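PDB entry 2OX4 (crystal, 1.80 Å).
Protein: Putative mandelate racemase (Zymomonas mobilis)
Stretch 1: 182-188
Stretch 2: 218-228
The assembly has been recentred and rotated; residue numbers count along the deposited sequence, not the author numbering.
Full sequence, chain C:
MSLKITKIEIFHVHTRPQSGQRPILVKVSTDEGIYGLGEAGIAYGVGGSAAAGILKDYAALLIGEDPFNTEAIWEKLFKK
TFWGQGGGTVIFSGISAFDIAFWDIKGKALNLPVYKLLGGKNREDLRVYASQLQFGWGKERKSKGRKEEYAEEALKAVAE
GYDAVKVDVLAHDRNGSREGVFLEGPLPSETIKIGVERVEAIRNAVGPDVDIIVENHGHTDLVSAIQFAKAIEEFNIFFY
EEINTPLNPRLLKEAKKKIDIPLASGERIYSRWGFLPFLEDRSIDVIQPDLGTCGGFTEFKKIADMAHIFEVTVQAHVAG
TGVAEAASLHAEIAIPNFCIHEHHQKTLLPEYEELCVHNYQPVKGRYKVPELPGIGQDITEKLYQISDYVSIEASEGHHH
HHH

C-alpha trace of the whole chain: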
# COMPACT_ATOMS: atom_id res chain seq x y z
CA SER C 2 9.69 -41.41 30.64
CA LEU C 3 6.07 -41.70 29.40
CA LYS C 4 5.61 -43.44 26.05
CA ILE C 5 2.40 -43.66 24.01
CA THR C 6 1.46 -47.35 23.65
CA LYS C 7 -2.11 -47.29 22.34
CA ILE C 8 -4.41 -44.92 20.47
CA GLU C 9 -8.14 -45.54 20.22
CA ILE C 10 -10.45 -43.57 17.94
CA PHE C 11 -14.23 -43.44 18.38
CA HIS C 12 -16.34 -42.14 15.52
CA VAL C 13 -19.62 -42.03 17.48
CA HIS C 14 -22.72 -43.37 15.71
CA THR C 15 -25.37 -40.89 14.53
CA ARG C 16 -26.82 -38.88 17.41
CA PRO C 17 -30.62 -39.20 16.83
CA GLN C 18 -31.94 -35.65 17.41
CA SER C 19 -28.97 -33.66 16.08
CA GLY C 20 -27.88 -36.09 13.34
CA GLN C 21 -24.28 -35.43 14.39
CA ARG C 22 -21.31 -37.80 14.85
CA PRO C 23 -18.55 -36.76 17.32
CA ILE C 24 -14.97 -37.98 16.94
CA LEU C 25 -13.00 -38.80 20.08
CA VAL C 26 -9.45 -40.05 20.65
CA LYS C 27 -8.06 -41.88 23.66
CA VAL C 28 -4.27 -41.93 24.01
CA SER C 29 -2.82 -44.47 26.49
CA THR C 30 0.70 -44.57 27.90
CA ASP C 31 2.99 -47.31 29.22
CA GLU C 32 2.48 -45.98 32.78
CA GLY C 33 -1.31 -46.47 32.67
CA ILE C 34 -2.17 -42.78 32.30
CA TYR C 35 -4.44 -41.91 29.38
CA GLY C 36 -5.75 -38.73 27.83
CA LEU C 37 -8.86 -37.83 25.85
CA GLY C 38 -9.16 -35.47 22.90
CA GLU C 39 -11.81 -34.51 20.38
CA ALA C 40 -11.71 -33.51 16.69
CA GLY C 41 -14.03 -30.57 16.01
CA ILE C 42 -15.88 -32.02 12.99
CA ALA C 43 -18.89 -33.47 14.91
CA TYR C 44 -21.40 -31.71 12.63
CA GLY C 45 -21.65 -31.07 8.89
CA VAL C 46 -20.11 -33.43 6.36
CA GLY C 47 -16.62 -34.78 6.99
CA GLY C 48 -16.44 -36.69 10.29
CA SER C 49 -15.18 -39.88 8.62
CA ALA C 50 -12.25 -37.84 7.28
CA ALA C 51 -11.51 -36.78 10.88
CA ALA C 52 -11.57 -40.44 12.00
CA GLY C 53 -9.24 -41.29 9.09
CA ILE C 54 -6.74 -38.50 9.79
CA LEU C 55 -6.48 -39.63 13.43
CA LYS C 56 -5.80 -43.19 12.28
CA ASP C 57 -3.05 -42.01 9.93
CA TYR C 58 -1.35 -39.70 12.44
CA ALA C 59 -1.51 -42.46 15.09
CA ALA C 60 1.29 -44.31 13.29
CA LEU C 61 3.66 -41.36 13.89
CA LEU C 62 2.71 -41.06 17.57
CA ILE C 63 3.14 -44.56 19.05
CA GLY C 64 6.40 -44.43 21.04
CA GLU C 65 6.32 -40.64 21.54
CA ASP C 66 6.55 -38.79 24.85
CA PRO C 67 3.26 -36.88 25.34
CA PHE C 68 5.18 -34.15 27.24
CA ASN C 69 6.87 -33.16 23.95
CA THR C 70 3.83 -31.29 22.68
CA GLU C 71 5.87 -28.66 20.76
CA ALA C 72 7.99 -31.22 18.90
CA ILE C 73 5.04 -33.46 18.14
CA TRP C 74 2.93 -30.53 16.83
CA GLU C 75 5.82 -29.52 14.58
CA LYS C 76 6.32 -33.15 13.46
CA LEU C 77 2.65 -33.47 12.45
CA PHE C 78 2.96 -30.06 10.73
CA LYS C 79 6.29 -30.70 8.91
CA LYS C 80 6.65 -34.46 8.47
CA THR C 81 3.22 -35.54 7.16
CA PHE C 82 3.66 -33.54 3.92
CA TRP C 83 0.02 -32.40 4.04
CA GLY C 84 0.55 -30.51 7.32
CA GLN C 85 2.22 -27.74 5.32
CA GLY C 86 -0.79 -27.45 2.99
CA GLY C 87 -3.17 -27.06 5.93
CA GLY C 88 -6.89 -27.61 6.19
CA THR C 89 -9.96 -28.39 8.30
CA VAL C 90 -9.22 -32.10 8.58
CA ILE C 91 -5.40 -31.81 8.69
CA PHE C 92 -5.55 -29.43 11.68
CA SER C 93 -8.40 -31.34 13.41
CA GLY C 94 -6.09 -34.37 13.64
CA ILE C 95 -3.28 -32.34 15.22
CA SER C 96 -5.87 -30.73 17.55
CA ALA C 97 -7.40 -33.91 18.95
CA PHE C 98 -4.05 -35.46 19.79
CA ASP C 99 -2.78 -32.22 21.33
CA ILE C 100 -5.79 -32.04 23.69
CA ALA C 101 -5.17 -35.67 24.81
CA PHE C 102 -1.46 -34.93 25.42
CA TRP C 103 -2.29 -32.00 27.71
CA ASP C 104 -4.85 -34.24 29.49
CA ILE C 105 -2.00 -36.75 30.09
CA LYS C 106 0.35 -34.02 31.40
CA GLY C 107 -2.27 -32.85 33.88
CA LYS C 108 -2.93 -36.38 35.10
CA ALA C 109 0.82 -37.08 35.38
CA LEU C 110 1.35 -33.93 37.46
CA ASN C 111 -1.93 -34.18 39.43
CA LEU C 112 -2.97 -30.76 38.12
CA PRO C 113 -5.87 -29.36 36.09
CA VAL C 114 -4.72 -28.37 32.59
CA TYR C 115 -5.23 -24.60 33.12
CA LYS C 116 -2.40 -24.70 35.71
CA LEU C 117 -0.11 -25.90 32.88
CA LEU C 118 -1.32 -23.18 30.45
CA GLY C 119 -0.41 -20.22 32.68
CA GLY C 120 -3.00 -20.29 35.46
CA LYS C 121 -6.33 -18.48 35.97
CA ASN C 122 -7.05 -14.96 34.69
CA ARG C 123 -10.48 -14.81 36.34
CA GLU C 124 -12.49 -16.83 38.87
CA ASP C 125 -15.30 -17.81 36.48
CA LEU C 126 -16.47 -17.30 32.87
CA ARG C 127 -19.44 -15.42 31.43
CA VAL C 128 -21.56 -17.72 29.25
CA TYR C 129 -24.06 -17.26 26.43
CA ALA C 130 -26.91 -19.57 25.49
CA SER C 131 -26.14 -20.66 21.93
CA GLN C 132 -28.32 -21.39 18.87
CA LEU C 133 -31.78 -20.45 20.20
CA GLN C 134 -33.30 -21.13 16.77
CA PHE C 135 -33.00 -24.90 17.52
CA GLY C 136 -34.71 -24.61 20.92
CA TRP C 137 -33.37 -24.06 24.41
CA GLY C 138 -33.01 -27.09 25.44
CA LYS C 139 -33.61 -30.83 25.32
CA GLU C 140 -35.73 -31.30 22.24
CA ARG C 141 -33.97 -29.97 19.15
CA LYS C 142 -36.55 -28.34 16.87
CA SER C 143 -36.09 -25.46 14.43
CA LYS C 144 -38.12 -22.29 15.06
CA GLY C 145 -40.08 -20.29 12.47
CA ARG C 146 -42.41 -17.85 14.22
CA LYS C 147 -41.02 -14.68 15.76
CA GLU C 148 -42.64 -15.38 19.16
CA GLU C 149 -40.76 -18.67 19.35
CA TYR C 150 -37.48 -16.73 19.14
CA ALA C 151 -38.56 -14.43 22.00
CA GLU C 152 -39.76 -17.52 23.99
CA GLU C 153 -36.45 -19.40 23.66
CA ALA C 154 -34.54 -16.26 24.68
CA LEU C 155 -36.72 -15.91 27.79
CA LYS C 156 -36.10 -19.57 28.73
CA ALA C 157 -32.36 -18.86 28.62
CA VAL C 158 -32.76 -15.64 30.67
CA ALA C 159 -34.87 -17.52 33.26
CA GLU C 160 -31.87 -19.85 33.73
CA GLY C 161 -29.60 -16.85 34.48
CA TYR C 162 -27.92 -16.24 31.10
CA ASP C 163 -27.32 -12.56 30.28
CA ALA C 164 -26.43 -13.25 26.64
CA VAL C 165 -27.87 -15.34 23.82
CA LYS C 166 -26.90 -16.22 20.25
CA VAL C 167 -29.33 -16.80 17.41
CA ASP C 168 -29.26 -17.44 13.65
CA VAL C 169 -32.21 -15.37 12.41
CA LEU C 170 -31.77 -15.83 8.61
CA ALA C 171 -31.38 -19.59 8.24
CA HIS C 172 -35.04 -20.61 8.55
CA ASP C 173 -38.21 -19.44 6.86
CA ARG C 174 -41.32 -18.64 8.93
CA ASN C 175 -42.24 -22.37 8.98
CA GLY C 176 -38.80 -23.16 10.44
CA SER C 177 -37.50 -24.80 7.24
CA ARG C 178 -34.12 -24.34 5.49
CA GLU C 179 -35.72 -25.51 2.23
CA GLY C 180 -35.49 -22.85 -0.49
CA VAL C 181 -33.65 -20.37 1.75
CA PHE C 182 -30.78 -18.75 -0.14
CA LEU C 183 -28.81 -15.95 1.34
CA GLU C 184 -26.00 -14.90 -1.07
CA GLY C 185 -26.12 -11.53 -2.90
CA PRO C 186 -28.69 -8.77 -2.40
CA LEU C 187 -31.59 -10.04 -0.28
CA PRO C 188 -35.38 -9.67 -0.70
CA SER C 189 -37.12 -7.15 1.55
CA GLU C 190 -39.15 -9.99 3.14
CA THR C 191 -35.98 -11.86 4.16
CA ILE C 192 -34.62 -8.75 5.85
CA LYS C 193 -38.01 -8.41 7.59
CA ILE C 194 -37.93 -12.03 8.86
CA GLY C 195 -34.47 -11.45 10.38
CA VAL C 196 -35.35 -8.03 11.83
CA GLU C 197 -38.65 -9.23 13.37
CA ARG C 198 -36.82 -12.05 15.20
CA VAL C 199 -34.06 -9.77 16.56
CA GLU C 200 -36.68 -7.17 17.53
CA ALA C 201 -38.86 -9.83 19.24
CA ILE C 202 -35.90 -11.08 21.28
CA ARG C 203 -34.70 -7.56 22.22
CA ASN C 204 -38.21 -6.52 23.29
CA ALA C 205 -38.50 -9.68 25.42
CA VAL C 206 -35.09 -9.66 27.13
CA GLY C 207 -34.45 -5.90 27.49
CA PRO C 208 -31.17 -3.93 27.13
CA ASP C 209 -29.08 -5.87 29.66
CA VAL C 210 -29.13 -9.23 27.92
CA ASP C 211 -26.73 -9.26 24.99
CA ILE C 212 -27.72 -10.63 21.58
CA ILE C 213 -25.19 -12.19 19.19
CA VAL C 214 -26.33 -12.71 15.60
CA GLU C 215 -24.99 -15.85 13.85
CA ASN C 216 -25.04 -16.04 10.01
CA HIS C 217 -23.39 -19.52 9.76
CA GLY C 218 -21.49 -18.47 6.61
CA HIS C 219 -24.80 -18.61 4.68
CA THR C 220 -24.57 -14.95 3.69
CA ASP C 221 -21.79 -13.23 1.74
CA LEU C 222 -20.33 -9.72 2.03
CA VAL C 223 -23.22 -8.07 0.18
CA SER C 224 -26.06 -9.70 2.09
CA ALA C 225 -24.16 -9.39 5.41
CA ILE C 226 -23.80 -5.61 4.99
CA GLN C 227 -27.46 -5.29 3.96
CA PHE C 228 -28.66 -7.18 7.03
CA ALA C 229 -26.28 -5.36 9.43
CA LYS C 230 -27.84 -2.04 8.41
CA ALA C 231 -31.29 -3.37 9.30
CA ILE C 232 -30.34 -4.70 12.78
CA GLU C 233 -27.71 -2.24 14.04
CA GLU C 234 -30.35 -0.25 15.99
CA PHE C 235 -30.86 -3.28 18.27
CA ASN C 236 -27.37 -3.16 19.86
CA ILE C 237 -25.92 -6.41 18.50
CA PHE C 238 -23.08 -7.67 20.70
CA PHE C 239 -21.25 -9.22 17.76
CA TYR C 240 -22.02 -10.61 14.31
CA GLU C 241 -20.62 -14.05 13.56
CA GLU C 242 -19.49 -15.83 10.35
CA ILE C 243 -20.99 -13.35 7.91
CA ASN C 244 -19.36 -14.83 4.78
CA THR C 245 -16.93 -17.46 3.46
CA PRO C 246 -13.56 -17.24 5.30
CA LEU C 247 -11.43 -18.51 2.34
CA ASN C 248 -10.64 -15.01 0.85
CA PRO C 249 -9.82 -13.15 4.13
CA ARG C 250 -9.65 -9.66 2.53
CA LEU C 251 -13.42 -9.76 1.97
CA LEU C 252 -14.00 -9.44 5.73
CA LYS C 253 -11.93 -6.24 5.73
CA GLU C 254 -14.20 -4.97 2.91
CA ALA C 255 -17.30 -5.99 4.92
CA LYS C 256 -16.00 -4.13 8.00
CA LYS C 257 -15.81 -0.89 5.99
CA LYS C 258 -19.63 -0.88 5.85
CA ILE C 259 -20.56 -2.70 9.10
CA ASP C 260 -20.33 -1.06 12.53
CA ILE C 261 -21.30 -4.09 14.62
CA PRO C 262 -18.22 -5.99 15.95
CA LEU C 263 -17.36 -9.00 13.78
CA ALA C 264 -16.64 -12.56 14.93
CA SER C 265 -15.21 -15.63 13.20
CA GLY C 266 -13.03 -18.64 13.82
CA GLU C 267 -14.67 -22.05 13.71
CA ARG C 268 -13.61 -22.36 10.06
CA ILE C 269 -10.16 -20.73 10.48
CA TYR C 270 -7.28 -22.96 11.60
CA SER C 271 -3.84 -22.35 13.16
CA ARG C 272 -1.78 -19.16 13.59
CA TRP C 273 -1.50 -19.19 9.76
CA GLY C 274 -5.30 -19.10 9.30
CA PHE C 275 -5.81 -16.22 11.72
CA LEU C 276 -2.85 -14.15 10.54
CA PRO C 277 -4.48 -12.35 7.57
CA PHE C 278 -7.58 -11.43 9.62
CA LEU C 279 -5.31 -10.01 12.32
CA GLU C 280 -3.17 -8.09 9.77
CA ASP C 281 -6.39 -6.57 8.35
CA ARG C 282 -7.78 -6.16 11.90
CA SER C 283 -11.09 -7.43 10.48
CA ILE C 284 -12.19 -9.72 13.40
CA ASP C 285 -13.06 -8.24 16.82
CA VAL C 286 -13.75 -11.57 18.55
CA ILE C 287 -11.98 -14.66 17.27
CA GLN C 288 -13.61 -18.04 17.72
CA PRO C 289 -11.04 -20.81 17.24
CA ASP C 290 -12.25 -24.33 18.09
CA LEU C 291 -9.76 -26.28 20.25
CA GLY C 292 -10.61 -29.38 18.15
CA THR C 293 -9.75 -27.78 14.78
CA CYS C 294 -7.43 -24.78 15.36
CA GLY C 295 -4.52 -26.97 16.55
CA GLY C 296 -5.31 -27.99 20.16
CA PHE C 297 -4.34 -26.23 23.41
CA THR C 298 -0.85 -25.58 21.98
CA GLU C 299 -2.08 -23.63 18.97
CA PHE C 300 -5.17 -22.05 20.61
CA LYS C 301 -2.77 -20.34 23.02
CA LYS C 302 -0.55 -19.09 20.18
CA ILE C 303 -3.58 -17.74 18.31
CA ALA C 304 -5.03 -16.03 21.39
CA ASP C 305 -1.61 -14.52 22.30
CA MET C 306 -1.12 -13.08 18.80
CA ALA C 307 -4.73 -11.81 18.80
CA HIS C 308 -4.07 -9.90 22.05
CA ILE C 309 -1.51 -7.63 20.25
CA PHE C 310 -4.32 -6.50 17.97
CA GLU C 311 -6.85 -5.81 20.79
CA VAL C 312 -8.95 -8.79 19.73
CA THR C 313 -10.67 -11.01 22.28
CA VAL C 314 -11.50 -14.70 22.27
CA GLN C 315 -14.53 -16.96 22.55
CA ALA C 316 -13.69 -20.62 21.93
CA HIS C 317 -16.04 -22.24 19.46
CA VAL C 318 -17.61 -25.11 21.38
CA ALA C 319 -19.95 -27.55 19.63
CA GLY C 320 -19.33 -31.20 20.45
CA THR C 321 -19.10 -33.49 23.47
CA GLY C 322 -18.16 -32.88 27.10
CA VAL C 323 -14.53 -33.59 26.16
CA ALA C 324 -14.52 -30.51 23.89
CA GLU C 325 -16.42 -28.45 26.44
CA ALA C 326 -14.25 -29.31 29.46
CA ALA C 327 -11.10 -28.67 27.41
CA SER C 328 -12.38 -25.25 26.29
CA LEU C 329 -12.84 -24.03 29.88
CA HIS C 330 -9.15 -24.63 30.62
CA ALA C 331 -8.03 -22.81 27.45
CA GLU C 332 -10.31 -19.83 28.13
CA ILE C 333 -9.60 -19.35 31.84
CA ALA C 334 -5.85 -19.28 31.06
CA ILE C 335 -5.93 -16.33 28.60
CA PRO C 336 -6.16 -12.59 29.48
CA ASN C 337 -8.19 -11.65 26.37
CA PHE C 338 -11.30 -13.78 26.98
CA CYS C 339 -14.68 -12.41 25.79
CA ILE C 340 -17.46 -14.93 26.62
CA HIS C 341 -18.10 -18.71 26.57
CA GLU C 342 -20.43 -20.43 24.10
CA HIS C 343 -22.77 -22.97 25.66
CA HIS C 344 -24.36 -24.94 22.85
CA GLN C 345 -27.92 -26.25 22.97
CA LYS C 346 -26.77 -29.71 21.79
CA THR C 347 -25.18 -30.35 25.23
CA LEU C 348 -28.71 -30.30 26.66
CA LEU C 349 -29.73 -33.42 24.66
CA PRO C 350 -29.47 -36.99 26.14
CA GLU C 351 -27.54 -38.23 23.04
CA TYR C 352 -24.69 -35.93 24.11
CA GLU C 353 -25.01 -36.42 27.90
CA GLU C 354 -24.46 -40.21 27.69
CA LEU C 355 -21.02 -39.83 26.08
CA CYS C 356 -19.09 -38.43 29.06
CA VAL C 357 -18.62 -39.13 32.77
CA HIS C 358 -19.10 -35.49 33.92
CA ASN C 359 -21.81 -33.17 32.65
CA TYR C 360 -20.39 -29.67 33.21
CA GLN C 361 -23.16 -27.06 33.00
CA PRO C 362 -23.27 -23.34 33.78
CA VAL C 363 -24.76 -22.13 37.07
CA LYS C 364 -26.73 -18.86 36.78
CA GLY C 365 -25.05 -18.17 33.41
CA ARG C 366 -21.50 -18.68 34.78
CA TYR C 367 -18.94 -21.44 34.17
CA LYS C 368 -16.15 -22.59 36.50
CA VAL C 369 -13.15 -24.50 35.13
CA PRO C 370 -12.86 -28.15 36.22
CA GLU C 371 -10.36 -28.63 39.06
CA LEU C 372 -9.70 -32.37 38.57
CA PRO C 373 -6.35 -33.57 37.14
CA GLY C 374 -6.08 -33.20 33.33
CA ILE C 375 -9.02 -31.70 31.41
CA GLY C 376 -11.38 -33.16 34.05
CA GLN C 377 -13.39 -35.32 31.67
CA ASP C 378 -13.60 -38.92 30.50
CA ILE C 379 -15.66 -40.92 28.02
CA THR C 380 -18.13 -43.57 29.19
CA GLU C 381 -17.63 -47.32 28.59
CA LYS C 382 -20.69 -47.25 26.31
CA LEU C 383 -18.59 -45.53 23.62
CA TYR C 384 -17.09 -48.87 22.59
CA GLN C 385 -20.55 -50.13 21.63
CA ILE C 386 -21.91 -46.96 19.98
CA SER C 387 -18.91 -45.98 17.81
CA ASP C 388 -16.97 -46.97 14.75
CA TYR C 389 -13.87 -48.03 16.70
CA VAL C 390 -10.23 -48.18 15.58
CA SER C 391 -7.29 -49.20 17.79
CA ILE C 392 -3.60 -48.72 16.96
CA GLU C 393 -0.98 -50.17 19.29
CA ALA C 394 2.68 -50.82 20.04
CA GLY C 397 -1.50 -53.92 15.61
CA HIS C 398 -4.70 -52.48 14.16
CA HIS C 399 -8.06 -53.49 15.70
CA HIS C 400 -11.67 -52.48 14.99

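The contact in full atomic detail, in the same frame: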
# COMPACT_ATOMS: atom_id res chain seq x y z
N PHE C 182 -32.05 -19.06 0.50
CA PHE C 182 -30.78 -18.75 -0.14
C PHE C 182 -30.39 -17.33 0.22
O PHE C 182 -31.20 -16.41 0.17
CB PHE C 182 -30.87 -18.89 -1.66
CG PHE C 182 -29.54 -18.74 -2.38
CD1 PHE C 182 -28.63 -19.79 -2.43
CD2 PHE C 182 -29.21 -17.53 -3.00
CE1 PHE C 182 -27.41 -19.65 -3.10
CE2 PHE C 182 -27.99 -17.39 -3.66
CZ PHE C 182 -27.09 -18.45 -3.71
N LEU C 183 -29.14 -17.15 0.60
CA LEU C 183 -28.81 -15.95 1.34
C LEU C 183 -27.57 -15.23 0.79
O LEU C 183 -27.05 -14.34 1.47
CB LEU C 183 -28.65 -16.26 2.84
CG LEU C 183 -29.90 -16.73 3.60
CD1 LEU C 183 -29.58 -17.24 5.00
CD2 LEU C 183 -30.92 -15.60 3.66
N GLU C 184 -27.14 -15.58 -0.42
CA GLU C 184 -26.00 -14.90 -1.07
C GLU C 184 -26.49 -13.80 -2.02
O GLU C 184 -27.53 -13.94 -2.67
CB GLU C 184 -25.10 -15.92 -1.77
CG GLU C 184 -24.60 -17.00 -0.80
CD GLU C 184 -23.90 -18.18 -1.45
OE1 GLU C 184 -23.35 -19.02 -0.70
OE2 GLU C 184 -23.90 -18.29 -2.69
N GLY C 185 -25.76 -12.68 -2.06
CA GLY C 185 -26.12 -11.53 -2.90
C GLY C 185 -27.24 -10.70 -2.30
O GLY C 185 -27.71 -10.99 -1.20
N PRO C 186 -27.67 -9.64 -2.99
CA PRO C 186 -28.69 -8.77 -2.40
C PRO C 186 -29.96 -9.54 -2.03
O PRO C 186 -30.42 -10.40 -2.80
CB PRO C 186 -28.97 -7.74 -3.50
CG PRO C 186 -27.70 -7.71 -4.31
CD PRO C 186 -27.22 -9.14 -4.31
N LEU C 187 -30.50 -9.24 -0.86
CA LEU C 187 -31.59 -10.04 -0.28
C LEU C 187 -32.95 -9.39 -0.55
O LEU C 187 -33.05 -8.17 -0.64
CB LEU C 187 -31.38 -10.17 1.24
CG LEU C 187 -30.20 -10.98 1.76
CD1 LEU C 187 -30.18 -11.00 3.29
CD2 LEU C 187 -30.21 -12.40 1.21
N PRO C 188 -34.02 -10.22 -0.66
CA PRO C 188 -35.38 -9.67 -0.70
C PRO C 188 -35.76 -8.91 0.57
O PRO C 188 -35.28 -9.24 1.66
CB PRO C 188 -36.27 -10.91 -0.87
CG PRO C 188 -35.36 -11.99 -1.33
CD PRO C 188 -34.02 -11.69 -0.73
N GLY C 218 -22.09 -18.50 7.95
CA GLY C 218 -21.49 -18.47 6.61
C GLY C 218 -22.46 -18.65 5.46
O GLY C 218 -22.04 -18.96 4.34
N HIS C 219 -23.76 -18.47 5.71
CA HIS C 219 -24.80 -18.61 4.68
C HIS C 219 -24.89 -17.36 3.80
O HIS C 219 -25.29 -17.44 2.63
CB HIS C 219 -26.16 -18.84 5.34
CG HIS C 219 -26.28 -20.14 6.05
ND1 HIS C 219 -27.08 -20.31 7.16
CD2 HIS C 219 -25.72 -21.35 5.80
CE1 HIS C 219 -27.00 -21.56 7.57
NE2 HIS C 219 -26.17 -22.21 6.77
N THR C 220 -24.57 -16.22 4.39
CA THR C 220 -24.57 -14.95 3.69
C THR C 220 -23.21 -14.76 2.99
O THR C 220 -22.30 -15.57 3.17
CB THR C 220 -24.83 -13.77 4.66
OG1 THR C 220 -24.01 -13.91 5.83
CG2 THR C 220 -26.33 -13.75 5.08
N ASP C 221 -23.10 -13.71 2.19
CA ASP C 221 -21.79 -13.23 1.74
C ASP C 221 -21.65 -11.77 2.14
O ASP C 221 -22.50 -11.25 2.83
CB ASP C 221 -21.61 -13.45 0.23
CG ASP C 221 -22.64 -12.70 -0.63
OD1 ASP C 221 -23.25 -11.70 -0.19
OD2 ASP C 221 -22.81 -13.11 -1.81
N LEU C 222 -20.57 -11.12 1.69
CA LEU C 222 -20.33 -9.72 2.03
C LEU C 222 -21.57 -8.87 1.80
O LEU C 222 -22.00 -8.13 2.69
CB LEU C 222 -19.16 -9.17 1.21
CG LEU C 222 -18.86 -7.68 1.37
CD1 LEU C 222 -17.40 -7.39 1.09
CD2 LEU C 222 -19.76 -6.85 0.46
N VAL C 223 -22.15 -8.98 0.61
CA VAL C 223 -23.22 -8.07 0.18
C VAL C 223 -24.47 -8.23 1.05
O VAL C 223 -25.02 -7.25 1.58
CB VAL C 223 -23.55 -8.30 -1.32
CG1 VAL C 223 -24.69 -7.40 -1.75
CG2 VAL C 223 -22.29 -8.04 -2.19
N SER C 224 -24.90 -9.47 1.23
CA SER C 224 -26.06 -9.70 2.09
C SER C 224 -25.77 -9.42 3.57
O SER C 224 -26.64 -8.94 4.27
CB SER C 224 -26.63 -11.10 1.91
OG SER C 224 -25.63 -12.10 2.03
N ALA C 225 -24.55 -9.70 4.02
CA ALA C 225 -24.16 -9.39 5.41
C ALA C 225 -24.25 -7.90 5.72
O ALA C 225 -24.77 -7.52 6.77
CB ALA C 225 -22.75 -9.88 5.69
N ILE C 226 -23.77 -7.06 4.81
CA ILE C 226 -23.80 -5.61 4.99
C ILE C 226 -25.26 -5.14 5.01
O ILE C 226 -25.64 -4.33 5.85
CB ILE C 226 -23.02 -4.89 3.86
CG1 ILE C 226 -21.50 -5.12 4.00
CG2 ILE C 226 -23.34 -3.38 3.82
CD1 ILE C 226 -20.72 -4.70 2.75
N GLN C 227 -26.05 -5.68 4.10
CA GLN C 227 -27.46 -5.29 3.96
C GLN C 227 -28.23 -5.60 5.24
O GLN C 227 -29.01 -4.76 5.72
CB GLN C 227 -28.07 -6.02 2.78
CG GLN C 227 -29.49 -5.57 2.44
CD GLN C 227 -30.11 -6.42 1.36
OE1 GLN C 227 -29.42 -7.22 0.72
NE2 GLN C 227 -31.41 -6.23 1.13
N PHE C 228 -28.01 -6.79 5.79
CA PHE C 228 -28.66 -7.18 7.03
C PHE C 228 -28.15 -6.41 8.25
O PHE C 228 -28.95 -6.03 9.11
CB PHE C 228 -28.56 -8.69 7.27
CG PHE C 228 -29.46 -9.17 8.38
CD1 PHE C 228 -30.81 -8.83 8.38
CD2 PHE C 228 -28.95 -9.95 9.41
CE1 PHE C 228 -31.65 -9.26 9.40
CE2 PHE C 228 -29.78 -10.40 10.44
CZ PHE C 228 -31.13 -10.05 10.43
O HOH W 1 -27.00 -19.24 1.34
O HOH W 2 -23.06 -19.88 1.88

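Stretch 1 is an irregular segment that lies along the start of a helix in stretch 2. Its backbone is held mainly by three side chains of stretch 2: Asp221, Ser224 and Gln227.

Gln227 makes the most complete pairing. Leu187 N donates to Gln227 OE1 at 2.8 Å, and Gln227 NE2 donates to Leu187 O at 3.1 Å. Both bonds are nearly straight. A primary amide suits this place because it offers an acceptor and a donor side by side, matching the N and O of one residue. The Gln227 side chain is extended, with chi1 and chi2 both t.

Ser224 OG donates to Leu183 O at 2.7 Å. Ser224 OG also accepts from Asp221 N at 3.0 Å, so it links the helix start to the loop. Asp221 is the N-cap residue, and its OD1 accepts from Ser224 N at 3.1 Å. Gly185 N donates to Asp221 OD2 at 3.0 Å and, weakly, to Asp221 OD1 at 3.3 Å. Aspartate therefore caps the helix and anchors the loop at once. Gly185 has a positive phi of 79°, which favours glycine, and an ideal CB there would lie 3.0 Å from Pro186 CD.

Leu183 O also meets Thr220 CA in a CA-H...O contact of 3.4 Å. Water 1 bridges the backbones, donating to His219 O at 2.8 Å and accepting from Leu183 N at 3.1 Å.

Side-chain packing adds to these bonds. Leu183 and Leu187 are buried and point toward stretch 2. Leu183 CD1 lies 3.8 Å from His219 CB, and Leu187 CG lies 3.6 Å from Ser224 CB. Pro186 CG packs against Val223 CG1 at 4.0 Å. Glu184 is partly exposed; its aliphatic CG rests 3.5 Å from His219 O. Together the two stretches bury 504 Å², both sides summed.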